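Long-range contact in methyltransferase domain-containing protein (Pyrococcus horikoshii, PDB 1VE3), which binds S-adenosylmethionine and is probably a methyltransferase, though its substrate is not known: residues D105-I110 with G136-Y141. Residues are numbered along the deposited sequence; the frame is centred on the assembly and turned at random.
With SAM (S-adenosylmethionine), chain C.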
ATOM      1  N   ASP A 105      19.502  -5.679 -19.465  1.00 36.60           N
ATOM      2  CA  ASP A 105      18.758  -6.904 -19.746  1.00 37.36           C
ATOM      3  C   ASP A 105      17.278  -6.572 -19.582  1.00 36.50           C
ATOM      4  O   ASP A 105      16.414  -7.213 -20.179  1.00 37.68           O
ATOM      5  CB  ASP A 105      19.126  -8.004 -18.751  1.00 37.41           C
ATOM      6  CG  ASP A 105      20.546  -8.496 -18.920  1.00 41.16           C
ATOM      7  OD1 ASP A 105      20.856  -9.074 -19.993  1.00 36.53           O
ATOM      8  OD2 ASP A 105      21.346  -8.301 -17.972  1.00 42.29           O
ATOM      9  N   TYR A 106      17.007  -5.567 -18.749  1.00 35.94           N
ATOM     10  CA  TYR A 106      15.646  -5.110 -18.475  1.00 34.97           C
ATOM     11  C   TYR A 106      15.615  -3.608 -18.252  1.00 33.41           C
ATOM     12  O   TYR A 106      16.576  -3.007 -17.777  1.00 32.16           O
ATOM     13  CB  TYR A 106      15.065  -5.748 -17.207  1.00 35.13           C
ATOM     14  CG  TYR A 106      14.922  -7.244 -17.207  1.00 36.42           C
ATOM     15  CD1 TYR A 106      15.924  -8.055 -16.688  1.00 38.03           C
ATOM     16  CD2 TYR A 106      13.763  -7.850 -17.692  1.00 37.32           C
ATOM     17  CE1 TYR A 106      15.779  -9.435 -16.644  1.00 38.90           C
ATOM     18  CE2 TYR A 106      13.605  -9.229 -17.654  1.00 38.91           C
ATOM     19  CZ  TYR A 106      14.620 -10.017 -17.126  1.00 40.84           C
ATOM     20  OH  TYR A 106      14.478 -11.387 -17.077  1.00 42.31           O
ATOM     21  N   VAL A 107      14.479  -3.021 -18.594  1.00 32.67           N
ATOM     22  CA  VAL A 107      14.232  -1.607 -18.414  1.00 31.85           C
ATOM     23  C   VAL A 107      12.769  -1.542 -18.022  1.00 31.43           C
ATOM     24  O   VAL A 107      11.906  -1.941 -18.799  1.00 33.10           O
ATOM     25  CB  VAL A 107      14.434  -0.818 -19.724  1.00 32.15           C
ATOM     26  CG1 VAL A 107      13.920   0.598 -19.560  1.00 30.18           C
ATOM     27  CG2 VAL A 107      15.908  -0.805 -20.097  1.00 31.29           C
ATOM     28  N   ILE A 108      12.489  -1.080 -16.807  1.00 31.96           N
ATOM     29  CA  ILE A 108      11.106  -0.967 -16.355  1.00 31.14           C
ATOM     30  C   ILE A 108      10.725   0.501 -16.370  1.00 29.16           C
ATOM     31  O   ILE A 108      11.542   1.375 -16.062  1.00 28.34           O
ATOM     32  CB  ILE A 108      10.906  -1.569 -14.943  1.00 31.35           C
ATOM     33  CG1 ILE A 108      11.712  -0.783 -13.904  1.00 32.36           C
ATOM     34  CG2 ILE A 108      11.339  -3.025 -14.955  1.00 32.62           C
ATOM     35  CD1 ILE A 108      11.522  -1.279 -12.473  1.00 32.36           C
ATOM     36  N   PHE A 109       9.475   0.758 -16.739  1.00 29.40           N
ATOM     37  CA  PHE A 109       8.942   2.109 -16.888  1.00 29.30           C
ATOM     38  C   PHE A 109       7.511   2.055 -16.339  1.00 30.24           C
ATOM     39  O   PHE A 109       6.577   1.591 -17.014  1.00 28.35           O
ATOM     40  CB  PHE A 109       8.982   2.447 -18.389  1.00 29.13           C
ATOM     41  CG  PHE A 109       8.641   3.865 -18.726  1.00 27.89           C
ATOM     42  CD1 PHE A 109       9.255   4.926 -18.071  1.00 27.66           C
ATOM     43  CD2 PHE A 109       7.753   4.140 -19.760  1.00 29.37           C
ATOM     44  CE1 PHE A 109       8.991   6.239 -18.440  1.00 28.64           C
ATOM     45  CE2 PHE A 109       7.480   5.454 -20.141  1.00 27.69           C
ATOM     46  CZ  PHE A 109       8.103   6.505 -19.481  1.00 30.08           C
ATOM     47  N   ILE A 110       7.350   2.533 -15.108  1.00 29.51           N
ATOM     48  CA  ILE A 110       6.063   2.470 -14.430  1.00 30.74           C
ATOM     49  C   ILE A 110       5.365   3.793 -14.107  1.00 30.38           C
ATOM     50  O   ILE A 110       5.987   4.726 -13.618  1.00 30.68           O
ATOM     51  CB  ILE A 110       6.225   1.656 -13.114  1.00 29.05           C
ATOM     52  CG1 ILE A 110       6.710   0.239 -13.452  1.00 30.97           C
ATOM     53  CG2 ILE A 110       4.916   1.632 -12.338  1.00 28.52           C
ATOM     54  CD1 ILE A 110       6.974  -0.645 -12.242  1.00 36.18           C
ATOM     55  N   GLY A 136      17.235  -8.430 -24.323  1.00 40.84           N
ATOM     56  CA  GLY A 136      16.597  -7.808 -23.175  1.00 38.98           C
ATOM     57  C   GLY A 136      15.100  -7.609 -23.286  1.00 38.35           C
ATOM     58  O   GLY A 136      14.495  -7.940 -24.306  1.00 37.80           O
ATOM     59  N   LYS A 137      14.501  -7.067 -22.228  1.00 36.42           N
ATOM     60  CA  LYS A 137      13.065  -6.830 -22.213  1.00 35.48           C
ATOM     61  C   LYS A 137      12.675  -5.461 -21.660  1.00 33.87           C
ATOM     62  O   LYS A 137      13.200  -5.018 -20.646  1.00 32.89           O
ATOM     63  CB  LYS A 137      12.369  -7.942 -21.421  1.00 34.65           C
ATOM     64  CG  LYS A 137      12.476  -9.290 -22.117  1.00 37.31           C
ATOM     65  CD  LYS A 137      12.397 -10.468 -21.173  1.00 36.96           C
ATOM     66  CE  LYS A 137      10.971 -10.907 -20.922  1.00 40.12           C
ATOM     67  NZ  LYS A 137      10.943 -12.197 -20.177  1.00 34.09           N
ATOM     68  N   PHE A 138      11.765  -4.794 -22.364  1.00 33.17           N
ATOM     69  CA  PHE A 138      11.247  -3.491 -21.961  1.00 32.20           C
ATOM     70  C   PHE A 138       9.895  -3.786 -21.326  1.00 30.69           C
ATOM     71  O   PHE A 138       9.011  -4.315 -21.986  1.00 31.74           O
ATOM     72  CB  PHE A 138      11.037  -2.593 -23.185  1.00 32.34           C
ATOM     73  CG  PHE A 138      10.423  -1.244 -22.868  1.00 29.83           C
ATOM     74  CD1 PHE A 138       9.539  -0.647 -23.760  1.00 29.51           C
ATOM     75  CD2 PHE A 138      10.750  -0.564 -21.696  1.00 27.40           C
ATOM     76  CE1 PHE A 138       8.984   0.612 -23.490  1.00 30.15           C
ATOM     77  CE2 PHE A 138      10.205   0.689 -21.419  1.00 27.01           C
ATOM     78  CZ  PHE A 138       9.320   1.279 -22.318  1.00 28.29           C
ATOM     79  N   ILE A 139       9.733  -3.453 -20.051  1.00 29.53           N
ATOM     80  CA  ILE A 139       8.471  -3.709 -19.366  1.00 29.88           C
ATOM     81  C   ILE A 139       7.853  -2.425 -18.825  1.00 29.56           C
ATOM     82  O   ILE A 139       8.408  -1.805 -17.913  1.00 27.97           O
ATOM     83  CB  ILE A 139       8.679  -4.694 -18.193  1.00 30.21           C
ATOM     84  CG1 ILE A 139       9.151  -6.043 -18.734  1.00 30.42           C
ATOM     85  CG2 ILE A 139       7.384  -4.846 -17.398  1.00 31.19           C
ATOM     86  CD1 ILE A 139       9.511  -7.046 -17.655  1.00 32.75           C
HETATM   87  N   MSE A 140       6.712  -2.018 -19.378  1.00 30.34           N
HETATM   88  CA  MSE A 140       6.074  -0.804 -18.892  1.00 31.42           C
HETATM   89  C   MSE A 140       4.631  -0.999 -18.430  1.00 30.47           C
HETATM   90  O   MSE A 140       3.911  -1.887 -18.890  1.00 28.54           O
HETATM   91  CB  MSE A 140       6.177   0.337 -19.935  1.00 34.61           C
HETATM   92  CG  MSE A 140       5.118   0.421 -21.030  1.00 40.73           C
HETATM   93 SE   MSE A 140       5.169   2.176 -21.980  1.00 45.06          SE
HETATM   94  CE  MSE A 140       3.788   3.074 -21.002  1.00 44.54           C
ATOM     95  N   TYR A 141       4.236  -0.175 -17.471  1.00 30.93           N
ATOM     96  CA  TYR A 141       2.895  -0.216 -16.924  1.00 31.74           C
ATOM     97  C   TYR A 141       2.349   1.188 -17.066  1.00 32.24           C
ATOM     98  O   TYR A 141       3.000   2.159 -16.672  1.00 31.43           O
ATOM     99  CB  TYR A 141       2.921  -0.614 -15.448  1.00 31.62           C
ATOM    100  CG  TYR A 141       1.580  -0.450 -14.768  1.00 31.38           C
ATOM    101  CD1 TYR A 141       0.554  -1.378 -14.959  1.00 31.73           C
ATOM    102  CD2 TYR A 141       1.330   0.647 -13.951  1.00 32.12           C
ATOM    103  CE1 TYR A 141      -0.688  -1.207 -14.346  1.00 35.09           C
ATOM    104  CE2 TYR A 141       0.097   0.825 -13.337  1.00 34.01           C
ATOM    105  CZ  TYR A 141      -0.906  -0.100 -13.535  1.00 33.68           C
ATOM    106  OH  TYR A 141      -2.130   0.101 -12.932  1.00 36.92           O
TER
HETATM  107  N   SAM C 302       8.401   4.736 -11.629  1.00 30.04           N
HETATM  108  CA  SAM C 302       7.936   5.572 -10.485  1.00 31.39           C
HETATM  109  C   SAM C 302       7.080   4.722  -9.549  1.00 32.52           C
HETATM  110  O   SAM C 302       7.195   4.897  -8.329  1.00 33.99           O
HETATM  111  OXT SAM C 302       6.303   3.895 -10.120  1.00 30.23           O
HETATM  112  CB  SAM C 302       7.108   6.689 -11.035  1.00 31.94           C
HETATM  113  CG  SAM C 302       7.061   7.857 -10.181  1.00 30.17           C
HETATM  114  SD  SAM C 302       6.043   9.240 -10.833  1.00 30.17           S
HETATM  115  CE  SAM C 302       4.476   8.647 -10.963  1.00 27.33           C
HETATM  116  C5' SAM C 302       6.790   9.658 -12.415  1.00 25.73           C
HETATM  117  C4' SAM C 302       8.337  10.120 -12.405  1.00 23.98           C
HETATM  118  O4' SAM C 302       8.765  10.405 -13.782  1.00 23.29           O
HETATM  119  C3' SAM C 302       8.574  11.450 -11.705  1.00 23.85           C
HETATM  120  O3' SAM C 302       9.368  10.923 -10.531  1.00 27.01           O
HETATM  121  C2' SAM C 302       9.517  12.295 -12.490  1.00 24.95           C
HETATM  122  O2' SAM C 302      10.567  13.023 -11.932  1.00 26.57           O
HETATM  123  C1' SAM C 302       9.863  11.280 -13.643  1.00 22.86           C
HETATM  124  N9  SAM C 302      10.166  11.950 -14.914  1.00 25.14           N
HETATM  125  C8  SAM C 302       9.473  12.900 -15.664  1.00 25.82           C
HETATM  126  N7  SAM C 302      10.087  13.254 -16.767  1.00 24.82           N
HETATM  127  C5  SAM C 302      11.233  12.521 -16.763  1.00 26.80           C
HETATM  128  C6  SAM C 302      12.374  12.409 -17.672  1.00 25.10           C
HETATM  129  N6  SAM C 302      12.462  13.121 -18.808  1.00 24.75           N
HETATM  130  N1  SAM C 302      13.428  11.525 -17.357  1.00 26.53           N
HETATM  131  C2  SAM C 302      13.374  10.781 -16.205  1.00 25.85           C
HETATM  132  N3  SAM C 302      12.363  10.811 -15.294  1.00 25.42           N
HETATM  133  C4  SAM C 302      11.310  11.701 -15.622  1.00 24.20           C
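Asp105 O accepts the N-H of Lys137 at 2.8 Å, the first of five backbone hydrogen bonds that pair 105-110 with 136-141 as parallel neighbours in the central sheet. The straightest runs from Ile139 N to Val107 O (2.9 Å, 170° at the hydrogen). Val107 O also meets the edge of the Phe138 ring, 3.4 Å from CD2 and near the ring plane. Phe138 CG stands anti to the backbone N (chi1 177°); the ring slants across Val107 CG1, and its CE2 lies 3.7 Å from Phe109 CB. An alanine at Phe138 would probably open a gap beside Val107 and Phe109 and leave Phe207 without its stacking partner. Alongside, Met140, here selenomethionine, sets its selenium SE in the plane of the Phe109 ring, at its edge and 3.9 Å from CD2, a Met-aromatic contact; helix 118-131 covers this face. On the other face Lys137 lies beside Tyr106, CD to CE2 3.9 Å, and its NZ forms a salt bridge with Glu210 and a hydrogen bond with Tyr35 O. Beyond the last rung, Ile110 O accepts a hydrogen bond from the amino N of S-adenosylmethionine (3.1 Å) and another bond links it to Ser112 OG. Pairing and packing thus run up to a carbonyl that takes one of the cofactor's hydrogen bonds, consistent with Rossmann-like methyltransferases.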